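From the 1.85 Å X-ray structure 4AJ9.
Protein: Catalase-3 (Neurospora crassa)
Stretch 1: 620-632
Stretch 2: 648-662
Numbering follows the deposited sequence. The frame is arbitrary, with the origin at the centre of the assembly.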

# COMPACT_ATOMS: atom_id res chain seq x y z
N GLY C 620 29.40 38.37 9.18
CA GLY C 620 30.06 38.36 7.89
C GLY C 620 31.56 38.34 8.08
O GLY C 620 32.28 37.53 7.48
N TYR C 621 32.05 39.21 8.96
CA TYR C 621 33.48 39.25 9.23
C TYR C 621 33.98 37.96 9.88
O TYR C 621 34.97 37.39 9.42
CB TYR C 621 33.87 40.45 10.10
CG TYR C 621 35.33 40.43 10.48
CD1 TYR C 621 36.31 40.95 9.64
CD2 TYR C 621 35.73 39.87 11.68
CE1 TYR C 621 37.65 40.92 9.99
CE2 TYR C 621 37.07 39.83 12.04
CZ TYR C 621 38.02 40.36 11.20
OH TYR C 621 39.34 40.31 11.59
N ARG C 622 33.32 37.51 10.94
CA ARG C 622 33.79 36.33 11.66
C ARG C 622 33.74 35.04 10.84
O ARG C 622 34.49 34.11 11.09
CB ARG C 622 33.02 36.14 12.96
CG ARG C 622 33.89 36.30 14.18
CD ARG C 622 33.82 37.69 14.75
NE ARG C 622 32.76 37.77 15.74
CZ ARG C 622 32.89 38.29 16.96
NH1 ARG C 622 34.06 38.78 17.37
NH2 ARG C 622 31.85 38.31 17.78
N TRP C 623 32.81 34.98 9.90
CA TRP C 623 32.64 33.81 9.05
C TRP C 623 33.54 33.86 7.82
O TRP C 623 33.41 33.04 6.90
CB TRP C 623 31.17 33.68 8.66
CG TRP C 623 30.30 33.44 9.86
CD1 TRP C 623 30.69 32.99 11.08
CD2 TRP C 623 28.88 33.64 9.94
NE1 TRP C 623 29.61 32.89 11.92
CE2 TRP C 623 28.48 33.28 11.24
CE3 TRP C 623 27.91 34.08 9.03
CZ2 TRP C 623 27.15 33.36 11.67
CZ3 TRP C 623 26.59 34.16 9.46
CH2 TRP C 623 26.22 33.79 10.76
N GLY C 624 34.46 34.83 7.80
CA GLY C 624 35.48 34.92 6.77
C GLY C 624 35.08 35.52 5.42
O GLY C 624 35.81 35.39 4.44
N LYS C 625 33.93 36.19 5.37
CA LYS C 625 33.45 36.79 4.13
C LYS C 625 34.20 38.08 3.79
O LYS C 625 34.67 38.78 4.69
CB LYS C 625 31.95 37.10 4.21
CG LYS C 625 31.06 35.93 4.56
CD LYS C 625 29.59 36.34 4.62
CE LYS C 625 28.73 35.22 5.18
NZ LYS C 625 28.82 34.01 4.31
N PRO C 626 34.30 38.40 2.50
CA PRO C 626 34.70 39.76 2.12
C PRO C 626 33.70 40.74 2.73
O PRO C 626 32.50 40.57 2.51
CB PRO C 626 34.53 39.78 0.60
CG PRO C 626 34.48 38.36 0.19
CD PRO C 626 33.99 37.55 1.34
N VAL C 627 34.18 41.71 3.51
CA VAL C 627 33.31 42.76 4.02
C VAL C 627 33.86 44.13 3.62
O VAL C 627 35.06 44.28 3.36
CB VAL C 627 33.11 42.68 5.54
CG1 VAL C 627 32.50 41.32 5.93
CG2 VAL C 627 34.43 42.91 6.28
N ALA C 628 32.99 45.12 3.55
CA ALA C 628 33.42 46.42 3.04
C ALA C 628 32.54 47.57 3.50
O ALA C 628 31.47 47.36 4.07
CB ALA C 628 33.49 46.39 1.52
N ALA C 629 32.99 48.79 3.24
CA ALA C 629 32.24 49.97 3.62
C ALA C 629 32.67 51.13 2.73
O ALA C 629 33.87 51.37 2.53
CB ALA C 629 32.49 50.29 5.09
N VAL C 630 31.69 51.84 2.18
CA VAL C 630 31.96 52.97 1.29
C VAL C 630 32.04 54.28 2.06
O VAL C 630 31.19 54.58 2.89
CB VAL C 630 30.90 53.10 0.19
CG1 VAL C 630 31.32 54.16 -0.82
CG2 VAL C 630 30.70 51.77 -0.51
N GLY C 631 33.08 55.06 1.76
CA GLY C 631 33.26 56.36 2.36
C GLY C 631 33.10 56.38 3.87
O GLY C 631 33.78 55.65 4.60
N SER C 632 32.20 57.23 4.34
CA SER C 632 32.00 57.42 5.77
C SER C 632 31.55 56.14 6.48
O SER C 632 31.72 56.01 7.69
CB SER C 632 30.99 58.53 6.02
OG SER C 632 29.72 58.21 5.47
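Stretch 2 648-662: GVYAGAQDEVIKGVE

How does stretch 2 lie on stretch 1? It begins as a strand, 649-652, running alongside strand 627-630 in the same direction, with 7° between the two axes and 4.7 Å at their closest approach. After Ala653, at the N-cap position, the chain turns into a helix from Gln654 onward and travels back over the first strand, nearly antiparallel to it at 170°, with the axes 8.1 Å apart. Strand 627-630 therefore has a strand beside it and a helix over one face.

What holds the two strands in register? Val627 pairs with Val649, Ala628 with Tyr650, Ala629 with Ala651 and Val630 with Gly652, and the backbone bonds alternate as in any parallel ladder. Val627 N donates to Gly648 O at 2.9 Å, and Val627 O accepts from Tyr650 N at 2.9 Å; Ala629 N then reaches Tyr650 O, again at 2.9 Å. The bond from Gly652 N to Ala629 O is weak at 3.5 Å, and a water bridges here, donating to Ala629 O at 3.0 Å and accepting weakly from Gly652 N at 3.1 Å. Beyond it the ladder closes firmly, Gly631 N to Gly652 O at 2.8 Å. Gly652 has phi/psi of 150/-155, a conformation that calls for glycine.

Which bumps fill the hollow under the helix? On the face carrying Ala628 and Val630, the methyl of Ala628 is a low point, and two valines one turn apart close on it: Val657 CG1 and Val661 CG2 each lie 3.7 Å from Ala628 CB. Val657 points toward the strand and also meets Val630, CG2 to CG2 at 4.0 Å, while its CG2 lies 3.6 Å from Ala629 O. Val630 in turn extends its CG1 to the start of the helix, 3.6 Å from Gln654 N. Tyr650 shares this face: its CB is 3.8 Å from Ala628 CB, and its ring presents an edge to Pro626, with CE2 4.1 Å from Pro626 CB. Gly660 suits the space beside that ring, since a CB there would clash with Tyr650 CD1.

What packs on the opposite face? Here Val627 and Val649 sit side by side, CG2 to CG2 at 4.0 Å. The ring of Tyr621, from the helix at the start of stretch 1, turns an edge to Val649, with Tyr621 CE1 4.1 Å from Val649 CG2.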

# COMPACT_ATOMS: atom_id res chain seq x y z
N GLY C 648 40.56 40.90 3.01
CA GLY C 648 39.14 40.66 2.87
C GLY C 648 38.29 41.78 3.43
O GLY C 648 37.07 41.65 3.54
N VAL C 649 38.94 42.89 3.80
CA VAL C 649 38.23 44.07 4.27
C VAL C 649 38.52 45.22 3.32
O VAL C 649 39.67 45.51 3.03
CB VAL C 649 38.64 44.47 5.70
CG1 VAL C 649 37.91 45.74 6.12
CG2 VAL C 649 38.34 43.32 6.68
N TYR C 650 37.47 45.86 2.81
CA TYR C 650 37.64 46.89 1.81
C TYR C 650 36.97 48.18 2.22
O TYR C 650 35.79 48.20 2.55
CB TYR C 650 37.10 46.41 0.46
CG TYR C 650 37.62 45.05 0.11
CD1 TYR C 650 38.86 44.89 -0.49
CD2 TYR C 650 36.88 43.92 0.43
CE1 TYR C 650 39.34 43.63 -0.79
CE2 TYR C 650 37.35 42.66 0.14
CZ TYR C 650 38.58 42.52 -0.47
OH TYR C 650 39.04 41.25 -0.76
N ALA C 651 37.74 49.26 2.21
CA ALA C 651 37.21 50.56 2.59
C ALA C 651 37.74 51.58 1.60
O ALA C 651 38.89 51.49 1.18
CB ALA C 651 37.63 50.92 4.01
N GLY C 652 36.90 52.53 1.24
CA GLY C 652 37.29 53.56 0.29
C GLY C 652 36.09 54.04 -0.49
O GLY C 652 34.95 53.93 -0.03
N ALA C 653 36.34 54.56 -1.69
CA ALA C 653 35.28 55.05 -2.56
C ALA C 653 34.56 53.88 -3.24
O ALA C 653 35.09 52.77 -3.30
CB ALA C 653 35.85 56.00 -3.60
N GLN C 654 33.36 54.15 -3.76
CA GLN C 654 32.54 53.11 -4.36
C GLN C 654 33.32 52.26 -5.35
O GLN C 654 33.27 51.03 -5.31
CB GLN C 654 31.31 53.71 -5.05
CG GLN C 654 30.50 52.70 -5.86
CD GLN C 654 29.23 53.28 -6.44
OE1 GLN C 654 28.41 53.86 -5.72
NE2 GLN C 654 29.05 53.13 -7.75
N ASP C 655 34.07 52.91 -6.24
CA ASP C 655 34.84 52.20 -7.25
C ASP C 655 35.80 51.17 -6.63
O ASP C 655 35.86 50.04 -7.10
CB ASP C 655 35.61 53.18 -8.15
CG ASP C 655 36.23 54.33 -7.37
OD1 ASP C 655 37.37 54.17 -6.88
OD2 ASP C 655 35.57 55.38 -7.25
N GLU C 656 36.53 51.58 -5.60
CA GLU C 656 37.52 50.69 -4.98
C GLU C 656 36.86 49.51 -4.29
O GLU C 656 37.31 48.38 -4.41
CB GLU C 656 38.37 51.44 -3.95
CG GLU C 656 38.68 52.89 -4.28
CD GLU C 656 39.20 53.65 -3.07
OE1 GLU C 656 39.93 53.03 -2.25
OE2 GLU C 656 38.88 54.85 -2.93
N VAL C 657 35.80 49.80 -3.53
CA VAL C 657 35.05 48.78 -2.79
C VAL C 657 34.52 47.69 -3.71
O VAL C 657 34.63 46.50 -3.41
CB VAL C 657 33.88 49.42 -2.03
CG1 VAL C 657 32.89 48.36 -1.56
CG2 VAL C 657 34.39 50.26 -0.87
N ILE C 658 33.93 48.10 -4.83
CA ILE C 658 33.42 47.16 -5.82
C ILE C 658 34.55 46.27 -6.32
O ILE C 658 34.42 45.04 -6.34
CB ILE C 658 32.76 47.91 -7.00
CG1 ILE C 658 31.49 48.61 -6.53
CG2 ILE C 658 32.47 46.96 -8.14
CD1 ILE C 658 30.96 49.66 -7.49
N LYS C 659 35.66 46.89 -6.72
CA LYS C 659 36.87 46.16 -7.11
C LYS C 659 37.32 45.16 -6.06
O LYS C 659 37.56 43.99 -6.36
CB LYS C 659 38.02 47.13 -7.36
CG LYS C 659 38.13 47.65 -8.79
CD LYS C 659 38.76 46.62 -9.70
CE LYS C 659 40.16 46.23 -9.23
NZ LYS C 659 41.10 47.38 -9.25
N GLY C 660 37.45 45.61 -4.82
CA GLY C 660 37.97 44.76 -3.77
C GLY C 660 37.03 43.63 -3.40
O GLY C 660 37.46 42.51 -3.15
N VAL C 661 35.74 43.94 -3.35
CA VAL C 661 34.74 42.93 -3.03
C VAL C 661 34.72 41.86 -4.12
O VAL C 661 34.69 40.67 -3.84
CB VAL C 661 33.34 43.57 -2.86
CG1 VAL C 661 32.26 42.48 -2.86
CG2 VAL C 661 33.30 44.41 -1.58
N GLU C 662 34.76 42.28 -5.38
CA GLU C 662 34.75 41.31 -6.46
C GLU C 662 36.00 40.44 -6.42
O GLU C 662 35.94 39.24 -6.71
CB GLU C 662 34.55 41.98 -7.82
CG GLU C 662 33.17 42.61 -7.97
CD GLU C 662 33.00 43.36 -9.27
OE1 GLU C 662 34.01 43.59 -9.96
OE2 GLU C 662 31.85 43.73 -9.61
O HOH W 1 35.49 53.49 3.81